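PDB 2C0D: thioredoxin peroxidase 2 from Plasmodium falciparum, which probably reduces hydrogen peroxide and organic hydroperoxides to water and alcohols, as a thioredoxin-dependent 2-Cys peroxiredoxin of the mitochondrion. Local coordinates for residues Y68-P73 and D165-R170; T74-F79 and V120-V125; L94-D99 and K130-N135. All blocks are in the same frame, centred on the assembly; numbering follows the deposited sequence.

Contact 1 (Y68-P73 and D165-R170); sequences YTFVCP and DLPIGR
The side chain of Leu166 lies over one face of the Phe70 ring, and the two cross at about a right angle. Leu166 CG sits 3.8 Å from the ring centroid, 15° off the ring normal, a CH-pi contact. On the same face, Leu166 CD2 lies over the CD2–CE2 side of the ring, 3.9 Å from Phe70 CE2. The methyl CG2 of Thr69 covers the opposite face, so the ring is sandwiched between two aliphatic groups. Phe70 CG is turned opposite its carbonyl carbon (chi1 -66°), which sends the ring across to the 165-170 loop. Pro167 N approaches the ring obliquely, and Pro167 CG is 4.4 Å from Phe70 CE1. This is the active-site loop of the thioredoxin-like peroxiredoxin fold, laid against a type I beta turn from Asp165 to Ile168. Ile168 N closes that turn on Asp165 O at 3.0 Å. The CB of Cys72, the predicted peroxidatic cysteine, is directed toward the 165-170 loop, and its SG lies 4.3 Å from Gly169 CA. That sulfur is oxidised here, in a disulfide with Cys192 of the second subunit. Arg147 binds both loops through the carbonyls of Phe70 and Leu166.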
loop_
_atom_site.group_PDB
_atom_site.type_symbol
_atom_site.label_atom_id
_atom_site.label_comp_id
_atom_site.label_asym_id
_atom_site.label_seq_id
_atom_site.Cartn_x
_atom_site.Cartn_y
_atom_site.Cartn_z
ATOM N N TYR B 68 -1.041 15.711 18.140
ATOM C CA TYR B 68 0.073 15.256 18.987
ATOM C C TYR B 68 0.149 13.746 19.178
ATOM O O TYR B 68 1.246 13.208 19.348
ATOM C CB TYR B 68 0.060 15.932 20.351
ATOM C CG TYR B 68 0.350 17.421 20.300
ATOM C CD1 TYR B 68 1.239 17.958 19.370
ATOM C CD2 TYR B 68 -0.241 18.284 21.231
ATOM C CE1 TYR B 68 1.494 19.321 19.315
ATOM C CE2 TYR B 68 0.033 19.661 21.213
ATOM C CZ TYR B 68 0.896 20.164 20.246
ATOM O OH TYR B 68 1.173 21.518 20.187
ATOM N N THR B 69 -0.990 13.072 19.176
ATOM C CA THR B 69 -0.972 11.622 19.376
ATOM C C THR B 69 -0.163 10.932 18.279
ATOM O O THR B 69 0.676 10.053 18.590
ATOM C CB THR B 69 -2.371 11.023 19.461
ATOM O OG1 THR B 69 -3.049 11.633 20.567
ATOM C CG2 THR B 69 -2.286 9.509 19.741
ATOM N N PHE B 70 -0.401 11.321 17.024
ATOM C CA PHE B 70 0.154 10.567 15.882
ATOM C C PHE B 70 1.213 11.262 15.016
ATOM O O PHE B 70 1.730 10.660 14.051
ATOM C CB PHE B 70 -0.993 10.084 14.995
ATOM C CG PHE B 70 -1.881 9.079 15.658
ATOM C CD1 PHE B 70 -1.401 7.794 15.970
ATOM C CD2 PHE B 70 -3.175 9.406 15.993
ATOM C CE1 PHE B 70 -2.226 6.854 16.589
ATOM C CE2 PHE B 70 -4.021 8.452 16.616
ATOM C CZ PHE B 70 -3.531 7.183 16.905
ATOM N N VAL B 71 1.561 12.508 15.344
ATOM C CA VAL B 71 2.545 13.228 14.544
ATOM C C VAL B 71 3.922 12.515 14.534
ATOM O O VAL B 71 4.383 12.016 15.574
ATOM C CB VAL B 71 2.703 14.696 15.018
ATOM C CG1 VAL B 71 3.209 14.747 16.525
ATOM C CG2 VAL B 71 3.583 15.485 14.049
ATOM N N CYS B 72 4.542 12.472 13.353
ATOM C CA CYS B 72 5.781 11.707 13.130
ATOM C C CYS B 72 6.766 12.544 12.294
ATOM O O CYS B 72 6.847 12.423 11.062
ATOM C CB CYS B 72 5.418 10.378 12.483
ATOM S SG CYS B 72 6.858 9.388 12.076
ATOM N N PRO B 73 7.503 13.447 12.957
ATOM C CA PRO B 73 8.440 14.296 12.214
ATOM C C PRO B 73 9.560 13.458 11.598
ATOM O O PRO B 73 10.059 13.793 10.523
ATOM C CB PRO B 73 9.018 15.241 13.269
ATOM C CG PRO B 73 8.659 14.666 14.590
ATOM C CD PRO B 73 7.503 13.717 14.418
ATOM N N ASP B 165 -0.485 1.633 9.011
ATOM C CA ASP B 165 -1.020 1.779 10.347
ATOM C C ASP B 165 -0.654 3.195 10.862
ATOM O O ASP B 165 0.468 3.633 10.691
ATOM C CB ASP B 165 -0.339 0.708 11.202
ATOM C CG ASP B 165 -1.073 0.388 12.471
ATOM O OD1 ASP B 165 -2.311 0.587 12.551
ATOM O OD2 ASP B 165 -0.373 -0.100 13.394
ATOM N N LEU B 166 -1.599 3.894 11.496
ATOM C CA LEU B 166 -1.337 5.251 11.942
ATOM C C LEU B 166 -0.058 5.472 12.774
ATOM O O LEU B 166 0.622 6.475 12.572
ATOM C CB LEU B 166 -2.565 5.793 12.677
ATOM C CG LEU B 166 -2.961 7.258 12.602
ATOM C CD1 LEU B 166 -2.601 7.954 11.283
ATOM C CD2 LEU B 166 -4.465 7.350 12.926
ATOM N N PRO B 167 0.266 4.573 13.724
ATOM C CA PRO B 167 1.538 4.729 14.468
ATOM C C PRO B 167 2.850 4.437 13.732
ATOM O O PRO B 167 3.927 4.672 14.292
ATOM C CB PRO B 167 1.397 3.743 15.642
ATOM C CG PRO B 167 0.053 3.183 15.570
ATOM C CD PRO B 167 -0.551 3.463 14.244
ATOM N N ILE B 168 2.789 3.981 12.481
ATOM C CA ILE B 168 4.007 3.496 11.828
ATOM C C ILE B 168 4.444 4.398 10.683
ATOM O O ILE B 168 3.716 4.526 9.694
ATOM C CB ILE B 168 3.784 2.046 11.296
ATOM C CG1 ILE B 168 3.257 1.151 12.424
ATOM C CG2 ILE B 168 5.075 1.488 10.642
ATOM C CD1 ILE B 168 3.001 -0.308 12.053
ATOM N N GLY B 169 5.646 4.985 10.804
ATOM C CA GLY B 169 6.229 5.837 9.765
ATOM C C GLY B 169 6.598 5.086 8.478
ATOM O O GLY B 169 6.753 3.852 8.482
ATOM N N ARG B 170 6.713 5.815 7.380
ATOM C CA ARG B 170 6.976 5.193 6.075
ATOM C C ARG B 170 8.484 5.016 5.886
ATOM O O ARG B 170 9.268 5.807 6.434
ATOM C CB ARG B 170 6.312 6.004 4.939
ATOM C CG ARG B 170 4.756 5.856 4.920
ATOM C CD ARG B 170 4.067 7.013 5.737
ATOM N NE ARG B 170 3.030 7.530 4.883
ATOM C CZ ARG B 170 2.539 8.730 4.954
ATOM N NH1 ARG B 170 2.948 9.596 5.888
ATOM N NH2 ARG B 170 1.614 9.042 4.076
#

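Contact 2 (T74-F79 and V120-V125)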
loop_
_atom_site.group_PDB
_atom_site.type_symbol
_atom_site.label_atom_id
_atom_site.label_comp_id
_atom_site.label_asym_id
_atom_site.label_seq_id
_atom_site.Cartn_x
_atom_site.Cartn_y
_atom_site.Cartn_z
ATOM N N THR B 74 9.916 12.356 12.246
ATOM C CA THR B 74 11.060 11.552 11.802
ATOM C C THR B 74 10.900 11.089 10.343
ATOM O O THR B 74 11.869 11.066 9.578
ATOM C CB THR B 74 11.299 10.354 12.753
ATOM O OG1 THR B 74 11.349 10.820 14.107
ATOM C CG2 THR B 74 12.605 9.631 12.423
ATOM N N GLU B 75 9.674 10.728 9.941
ATOM C CA GLU B 75 9.526 10.220 8.567
ATOM C C GLU B 75 9.743 11.326 7.550
ATOM O O GLU B 75 10.334 11.113 6.514
ATOM C CB GLU B 75 8.183 9.477 8.360
ATOM C CG GLU B 75 6.949 10.355 8.420
ATOM C CD GLU B 75 5.674 9.618 7.988
ATOM O OE1 GLU B 75 5.738 8.392 7.649
ATOM O OE2 GLU B 75 4.604 10.247 8.044
ATOM N N ILE B 76 9.263 12.534 7.861
ATOM C CA ILE B 76 9.449 13.666 6.996
ATOM C C ILE B 76 10.925 14.008 6.882
ATOM O O ILE B 76 11.433 14.318 5.800
ATOM C CB ILE B 76 8.648 14.909 7.551
ATOM C CG1 ILE B 76 7.142 14.614 7.635
ATOM C CG2 ILE B 76 8.918 16.154 6.677
ATOM C CD1 ILE B 76 6.561 14.191 6.297
ATOM N N ILE B 77 11.610 13.974 8.022
ATOM C CA ILE B 77 13.050 14.249 8.041
ATOM C C ILE B 77 13.795 13.267 7.131
ATOM O O ILE B 77 14.678 13.667 6.375
ATOM C CB ILE B 77 13.572 14.215 9.496
ATOM C CG1 ILE B 77 13.011 15.464 10.227
ATOM C CG2 ILE B 77 15.079 14.299 9.488
ATOM C CD1 ILE B 77 13.081 15.335 11.772
ATOM N N GLU B 78 13.380 12.008 7.190
ATOM C CA GLU B 78 14.009 10.936 6.377
ATOM C C GLU B 78 13.720 11.101 4.873
ATOM O O GLU B 78 14.623 10.953 4.039
ATOM C CB GLU B 78 13.589 9.552 6.864
ATOM C CG GLU B 78 14.190 9.152 8.239
ATOM N N PHE B 79 12.468 11.421 4.517
ATOM C CA PHE B 79 12.159 11.725 3.123
ATOM C C PHE B 79 12.982 12.890 2.626
ATOM O O PHE B 79 13.522 12.847 1.530
ATOM C CB PHE B 79 10.659 12.006 2.903
ATOM C CG PHE B 79 9.834 10.765 2.727
ATOM C CD1 PHE B 79 9.662 9.873 3.783
ATOM C CD2 PHE B 79 9.236 10.465 1.500
ATOM C CE1 PHE B 79 8.896 8.684 3.624
ATOM C CE2 PHE B 79 8.444 9.297 1.346
ATOM C CZ PHE B 79 8.267 8.420 2.403
ATOM N N VAL B 120 12.498 21.702 5.093
ATOM C CA VAL B 120 12.538 20.636 4.109
ATOM C C VAL B 120 12.447 21.185 2.691
ATOM O O VAL B 120 11.885 22.266 2.462
ATOM C CB VAL B 120 11.434 19.584 4.375
ATOM C CG1 VAL B 120 11.676 18.886 5.741
ATOM C CG2 VAL B 120 10.031 20.231 4.270
ATOM N N GLU B 121 13.049 20.447 1.755
ATOM C CA GLU B 121 13.232 20.873 0.381
ATOM C C GLU B 121 12.137 20.375 -0.546
ATOM O O GLU B 121 12.409 20.039 -1.719
ATOM C CB GLU B 121 14.592 20.353 -0.161
ATOM N N PHE B 122 10.898 20.322 -0.056
ATOM C CA PHE B 122 9.785 19.942 -0.909
ATOM C C PHE B 122 8.505 20.623 -0.392
ATOM O O PHE B 122 8.467 21.101 0.750
ATOM C CB PHE B 122 9.609 18.408 -0.982
ATOM C CG PHE B 122 9.263 17.718 0.344
ATOM C CD1 PHE B 122 7.931 17.450 0.662
ATOM C CD2 PHE B 122 10.254 17.289 1.221
ATOM C CE1 PHE B 122 7.561 16.791 1.833
ATOM C CE2 PHE B 122 9.929 16.598 2.413
ATOM C CZ PHE B 122 8.576 16.346 2.724
ATOM N N THR B 123 7.472 20.629 -1.216
ATOM C CA THR B 123 6.244 21.367 -0.916
ATOM C C THR B 123 5.298 20.642 0.050
ATOM O O THR B 123 5.053 19.433 -0.092
ATOM C CB THR B 123 5.513 21.647 -2.238
ATOM O OG1 THR B 123 6.372 22.483 -3.049
ATOM C CG2 THR B 123 4.135 22.367 -2.006
ATOM N N LEU B 124 4.775 21.386 1.031
ATOM C CA LEU B 124 3.784 20.910 1.981
ATOM C C LEU B 124 2.432 21.562 1.636
ATOM O O LEU B 124 2.318 22.802 1.542
ATOM C CB LEU B 124 4.190 21.263 3.423
ATOM C CG LEU B 124 5.545 20.693 3.916
ATOM C CD1 LEU B 124 5.766 21.198 5.347
ATOM C CD2 LEU B 124 5.511 19.173 3.940
ATOM N N VAL B 125 1.429 20.731 1.409
ATOM C CA VAL B 125 0.151 21.206 0.896
ATOM C C VAL B 125 -0.861 21.227 2.016
ATOM O O VAL B 125 -0.993 20.268 2.792
ATOM C CB VAL B 125 -0.391 20.219 -0.164
ATOM C CG1 VAL B 125 -1.758 20.697 -0.724
ATOM C CG2 VAL B 125 0.622 20.100 -1.273
#
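This is a small, buried and wholly apolar contact between helix 73-81 and the chain leading into strand 123-126. Three residues make it: Ile76 from the helix, and Val120 and Phe122 from the other side. The helix follows the loop that carries Cys72, the predicted peroxidatic cysteine of the thioredoxin-like fold. Strand 123-126 is the neighbour of strand 91-97 in the central sheet.

The touching is done by one methyl group. Ile76 CG2 reaches Val120 CG1 at 4.0 Å. The same CG2 is also 4.0 Å from Phe122 CZ, the far end of that ring. Ile76 CG2 stands opposite the backbone N of its residue, and CG1 takes the place beside that N (chi1 -60°). This sends the CG2 methyl to where it touches both partners. The Ile76 side chain crosses both Val120 and Phe122 at about a right angle, and it meets the Phe122 ring obliquely.

Val120 and Phe122 also pack on each other. Val120 CG2 lies 4.1 Å above the plane of the Phe122 ring, toward its rim. The ring itself is set between the backbone N and the carbonyl carbon of Phe122 (chi1 63°), and this carries it toward the helix. Leu93 of strand 91-97 touches Phe122 and Phe79, and Trp107 of helix 101-109 packs on Ile76. Glu121 N, between the two apolar residues, is hydrogen-bonded to Asn80 OD1 of helix 73-81.

No hydrogen bond joins the two segments. The contact therefore rests on van der Waals contact and the burial of hydrocarbon, and the polar tie to Asn80 lies beside it.

Contact 3 (L94-D99 and K130-N135)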
loop_
_atom_site.group_PDB
_atom_site.type_symbol
_atom_site.label_atom_id
_atom_site.label_comp_id
_atom_site.label_asym_id
_atom_site.label_seq_id
_atom_site.Cartn_x
_atom_site.Cartn_y
_atom_site.Cartn_z
ATOM N N LEU B 94 5.043 15.570 -2.585
ATOM C CA LEU B 94 4.123 16.537 -1.943
ATOM C C LEU B 94 3.625 15.989 -0.596
ATOM O O LEU B 94 2.973 14.915 -0.551
ATOM C CB LEU B 94 2.920 16.811 -2.840
ATOM C CG LEU B 94 3.267 17.370 -4.234
ATOM C CD1 LEU B 94 2.020 17.455 -5.086
ATOM C CD2 LEU B 94 3.975 18.720 -4.152
ATOM N N GLY B 95 3.939 16.706 0.489
ATOM C CA GLY B 95 3.398 16.313 1.794
ATOM C C GLY B 95 2.023 16.938 1.885
ATOM O O GLY B 95 1.809 18.099 1.446
ATOM N N ILE B 96 1.045 16.186 2.376
ATOM C CA ILE B 96 -0.313 16.739 2.468
ATOM C C ILE B 96 -0.913 16.484 3.867
ATOM O O ILE B 96 -0.897 15.351 4.334
ATOM C CB ILE B 96 -1.259 16.114 1.429
ATOM C CG1 ILE B 96 -0.694 16.265 0.006
ATOM C CG2 ILE B 96 -2.651 16.765 1.543
ATOM C CD1 ILE B 96 -1.409 15.442 -1.057
ATOM N N SER B 97 -1.431 17.518 4.531
ATOM C CA SER B 97 -2.204 17.314 5.790
ATOM C C SER B 97 -3.379 18.292 5.788
ATOM O O SER B 97 -3.387 19.250 4.998
ATOM C CB SER B 97 -1.366 17.484 7.065
ATOM O OG SER B 97 -1.092 18.877 7.330
ATOM N N VAL B 98 -4.326 18.090 6.700
ATOM C CA VAL B 98 -5.512 18.992 6.776
ATOM C C VAL B 98 -5.214 20.383 7.403
ATOM O O VAL B 98 -6.089 21.262 7.453
ATOM C CB VAL B 98 -6.721 18.299 7.453
ATOM C CG1 VAL B 98 -7.055 17.006 6.690
ATOM C CG2 VAL B 98 -6.442 18.004 8.861
ATOM N N ASP B 99 -3.975 20.604 7.776
ATOM C CA ASP B 99 -3.625 21.752 8.615
ATOM C C ASP B 99 -3.240 22.960 7.774
ATOM O O ASP B 99 -2.960 22.811 6.582
ATOM C CB ASP B 99 -2.473 21.360 9.523
ATOM C CG ASP B 99 -2.792 20.127 10.387
ATOM O OD1 ASP B 99 -3.041 20.302 11.601
ATOM O OD2 ASP B 99 -2.747 18.988 9.870
ATOM N N LYS B 130 -10.446 19.564 3.465
ATOM C CA LYS B 130 -10.464 18.085 3.629
ATOM C C LYS B 130 -10.839 17.291 2.392
ATOM O O LYS B 130 -10.866 16.053 2.465
ATOM C CB LYS B 130 -11.340 17.625 4.824
ATOM C CG LYS B 130 -11.010 18.399 6.122
ATOM C CD LYS B 130 -11.780 17.842 7.289
ATOM C CE LYS B 130 -11.526 18.677 8.537
ATOM N NZ LYS B 130 -12.469 19.852 8.505
ATOM N N ASP B 131 -11.093 17.968 1.272
ATOM C CA ASP B 131 -11.518 17.276 0.025
ATOM C C ASP B 131 -10.401 16.433 -0.617
ATOM O O ASP B 131 -10.688 15.429 -1.301
ATOM C CB ASP B 131 -12.101 18.259 -0.998
ATOM C CG ASP B 131 -11.100 19.293 -1.441
ATOM O OD1 ASP B 131 -10.881 20.248 -0.654
ATOM O OD2 ASP B 131 -10.526 19.184 -2.575
ATOM N N ILE B 132 -9.138 16.804 -0.395
ATOM C CA ILE B 132 -8.061 16.031 -0.996
ATOM C C ILE B 132 -7.999 14.710 -0.255
ATOM O O ILE B 132 -8.034 13.628 -0.875
ATOM C CB ILE B 132 -6.716 16.754 -0.930
ATOM C CG1 ILE B 132 -6.792 18.141 -1.650
ATOM C CG2 ILE B 132 -5.616 15.864 -1.597
ATOM C CD1 ILE B 132 -5.511 18.941 -1.419
ATOM N N SER B 133 -7.902 14.780 1.073
ATOM C CA SER B 133 -7.877 13.523 1.868
ATOM C C SER B 133 -9.132 12.695 1.620
ATOM O O SER B 133 -9.043 11.466 1.507
ATOM C CB SER B 133 -7.684 13.781 3.377
ATOM O OG SER B 133 -6.470 14.506 3.574
ATOM N N LYS B 134 -10.298 13.342 1.474
ATOM C CA LYS B 134 -11.533 12.570 1.229
ATOM C C LYS B 134 -11.462 11.804 -0.097
ATOM O O LYS B 134 -11.840 10.612 -0.167
ATOM C CB LYS B 134 -12.769 13.486 1.234
ATOM C CG LYS B 134 -14.122 12.690 1.173
ATOM N N ASN B 135 -10.985 12.489 -1.127
ATOM C CA ASN B 135 -10.975 11.918 -2.476
ATOM C C ASN B 135 -9.858 10.903 -2.699
ATOM O O ASN B 135 -9.929 10.116 -3.654
ATOM C CB ASN B 135 -10.919 13.041 -3.474
ATOM C CG ASN B 135 -12.313 13.632 -3.720
ATOM O OD1 ASN B 135 -12.654 14.711 -3.240
ATOM N ND2 ASN B 135 -13.152 12.864 -4.396
#
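Within 94-99, Ile96 is the first residue to touch the helix. Its CD1 comes to 4.3 Å from Ile132 CG2. Ile96 CD1 extends away from the backbone in an outstretched chain (chi2 168°). Phe63 of the neighbouring strand 58-63 packs on Ile96, Ile132 and Ser133, so the helix lies against more than one strand of the sheet. Ser97 follows with its side chain turned away from the helix; it touches Tyr64. Val98 comes just after the strand and turns back to the helix. Its CG1 meets two residues there. One is Ser133, with 4.0 Å from Val98 CG1 to Ser133 OG. The other is Lys130, the N-cap residue, whose aliphatic CG lies 4.2 Å from Val98 CG1. The arrangement joins a short helix, through its first turn and N-cap, to the C-terminal end of an inner strand of the thioredoxin-like sheet. Asp127 holds the start of that helix, accepting hydrogen bonds from Ile132 N at OD1 and from Ser133 N at OD2. Across the two segments there is no hydrogen bond. The union is mainly hydrocarbon, with Lys130 CG serving as apolar surface, while the polar fastening of the helix start comes from Asp127.

How the contacts relate
Contact 1 holds Cys72, and the helical segment of contact 2 follows directly on in the chain. The Ile76 side chain is about 7 Å from that of Cys72. A salt bridge ties contacts 1 and 2 together: Arg170 NH1 to Glu75 OE2, 2.8 Å. Glu75 OE2 also bridges to Arg147, which links it to the active-site loop. Contacts 2 and 3 share the sheet. Val125 N lies 2.7 Å from Gly95 O, and Thr123 O lies 3.0 Å from Gly95 N, both probable hydrogen bonds between adjacent strands. Contacts 1 and 3 do not touch, with nearest atoms about 7 Å apart. Contacts 2 and 3 are nested inside the loop closed by contact 1.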